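Local coordinates for protein type I modular polyketide synthase (Streptomyces albus subsp. albus, PDB 6IYT) that probably loads an extender unit, thought to be ethylmalonyl, from coenzyme A onto the salinomycin assembly line as one of its acyltransferase domains, at residues P428-V431 against L432-F435. Residues are numbered along the deposited sequence; the frame is centred on the assembly and turned at random.
Sequences PRRV and LTSF
Four successive i to i+4 backbone hydrogen bonds, from Leu432 N to Pro428 O through Phe435 N to Val431 O, join residues 428-431 to 432-435 as the opening turns of helix 428-439. On one flank the hydroxyl of Thr433 folds back on the helix, a familiar intrahelical arrangement: with OG1 beside its own backbone N (chi1 -58°), it donates to Arg429 O at 2.7 Å from above the carbonyl plane. That oxygen also receives Thr433 N, so two donors grip it. A water donates to Thr433 OG1 at 2.6 Å and accepts from Arg429 NH2, sitting in the plane of that guanidinium at its edge.

Bends at chi2 and chi3 curl Arg430 forward along the helix until Arg430 NH2 donates to Ser434 OG at 2.9 Å, somewhat tilted from the guanidinium plane, while NE adds a weak bond to the same oxygen. Thr433 CG2 lies over a face of this guanidinium, 3.5 Å from Arg430 NH2. Salt bridges tie Arg429 to Asp110 and Arg430 to Glu425 and Glu437, and Ser434 OG also hydrogen-bonds Thr420 O.

Val431 and Phe435 run side by side. Val431 CG1 makes a CH-pi contact over the ring face, 3.8 Å from the centroid of the Phe435 ring and offset toward CZ.

This apolar side packs within the acyltransferase domain on helix 181-200, where Val431 and Phe435 both touch Val198 and the Phe435 ring meets Trp199 at about 60°. Val431 also reaches Leu139 of helix 137-142, whereas Leu432 and Thr433 rest on Leu95 of strand 90-96, so the first turns of the helix contact two helices and a strand.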
loop_
_atom_site.group_PDB
_atom_site.type_symbol
_atom_site.label_atom_id
_atom_site.label_comp_id
_atom_site.label_asym_id
_atom_site.label_seq_id
_atom_site.Cartn_x
_atom_site.Cartn_y
_atom_site.Cartn_z
ATOM N N PRO A 428 12.859 -0.864 9.401
ATOM C CA PRO A 428 12.867 0.568 9.542
ATOM C C PRO A 428 13.485 1.278 8.361
ATOM O O PRO A 428 13.010 2.351 7.983
ATOM C CB PRO A 428 13.686 0.779 10.805
ATOM C CG PRO A 428 13.391 -0.417 11.604
ATOM C CD PRO A 428 13.274 -1.543 10.636
ATOM N N ARG A 429 14.508 0.698 7.738
ATOM C CA ARG A 429 15.061 1.368 6.567
ATOM C C ARG A 429 13.979 1.576 5.489
ATOM O O ARG A 429 13.854 2.669 4.926
ATOM C CB ARG A 429 16.256 0.651 5.984
ATOM C CG ARG A 429 16.673 1.272 4.640
ATOM C CD ARG A 429 17.896 0.618 4.054
ATOM N NE ARG A 429 19.088 1.036 4.746
ATOM C CZ ARG A 429 19.732 2.172 4.476
ATOM N NH1 ARG A 429 20.838 2.450 5.111
ATOM N NH2 ARG A 429 19.310 2.978 3.490
ATOM N N ARG A 430 13.218 0.538 5.192
ATOM C CA ARG A 430 12.151 0.662 4.198
ATOM C C ARG A 430 11.104 1.714 4.564
ATOM O O ARG A 430 10.709 2.520 3.721
ATOM C CB ARG A 430 11.466 -0.695 3.948
ATOM C CG ARG A 430 10.389 -0.642 2.889
ATOM C CD ARG A 430 10.926 -0.273 1.541
ATOM N NE ARG A 430 10.699 1.135 1.191
ATOM C CZ ARG A 430 11.059 1.696 0.042
ATOM N NH1 ARG A 430 11.859 1.049 -0.804
ATOM N NH2 ARG A 430 10.719 2.952 -0.216
ATOM N N VAL A 431 10.656 1.722 5.805
ATOM C CA VAL A 431 9.687 2.737 6.258
ATOM C C VAL A 431 10.282 4.130 6.073
ATOM O O VAL A 431 9.624 5.035 5.549
ATOM C CB VAL A 431 9.272 2.515 7.711
ATOM C CG1 VAL A 431 8.392 3.648 8.208
ATOM C CG2 VAL A 431 8.536 1.171 7.834
ATOM N N LEU A 432 11.451 4.350 6.652
ATOM C CA LEU A 432 12.087 5.666 6.546
ATOM C C LEU A 432 12.324 6.076 5.104
ATOM O O LEU A 432 12.263 7.284 4.777
ATOM C CB LEU A 432 13.408 5.683 7.314
ATOM C CG LEU A 432 13.315 5.585 8.846
ATOM C CD1 LEU A 432 14.714 5.546 9.444
ATOM C CD2 LEU A 432 12.519 6.729 9.434
ATOM N N THR A 433 12.678 5.112 4.257
ATOM C CA THR A 433 12.870 5.368 2.817
ATOM C C THR A 433 11.573 5.805 2.108
ATOM O O THR A 433 11.552 6.814 1.426
ATOM C CB THR A 433 13.525 4.171 2.101
ATOM O OG1 THR A 433 14.792 3.878 2.716
ATOM C CG2 THR A 433 13.763 4.497 0.646
ATOM N N SER A 434 10.462 5.175 2.448
ATOM C CA SER A 434 9.191 5.591 1.927
ATOM C C SER A 434 8.777 6.956 2.455
ATOM O O SER A 434 8.290 7.822 1.690
ATOM C CB SER A 434 8.127 4.531 2.227
ATOM O OG SER A 434 8.435 3.344 1.507
ATOM N N PHE A 435 9.009 7.197 3.744
ATOM C CA PHE A 435 8.766 8.515 4.313
ATOM C C PHE A 435 9.596 9.589 3.533
ATOM O O PHE A 435 9.105 10.668 3.245
ATOM C CB PHE A 435 9.179 8.579 5.775
ATOM C CG PHE A 435 8.268 7.878 6.749
ATOM C CD1 PHE A 435 7.068 7.281 6.371
ATOM C CD2 PHE A 435 8.615 7.873 8.106
ATOM C CE1 PHE A 435 6.232 6.720 7.333
ATOM C CE2 PHE A 435 7.829 7.252 9.044
ATOM C CZ PHE A 435 6.630 6.668 8.661
HETATM O O HOH W 1 17.037 3.207 1.499
#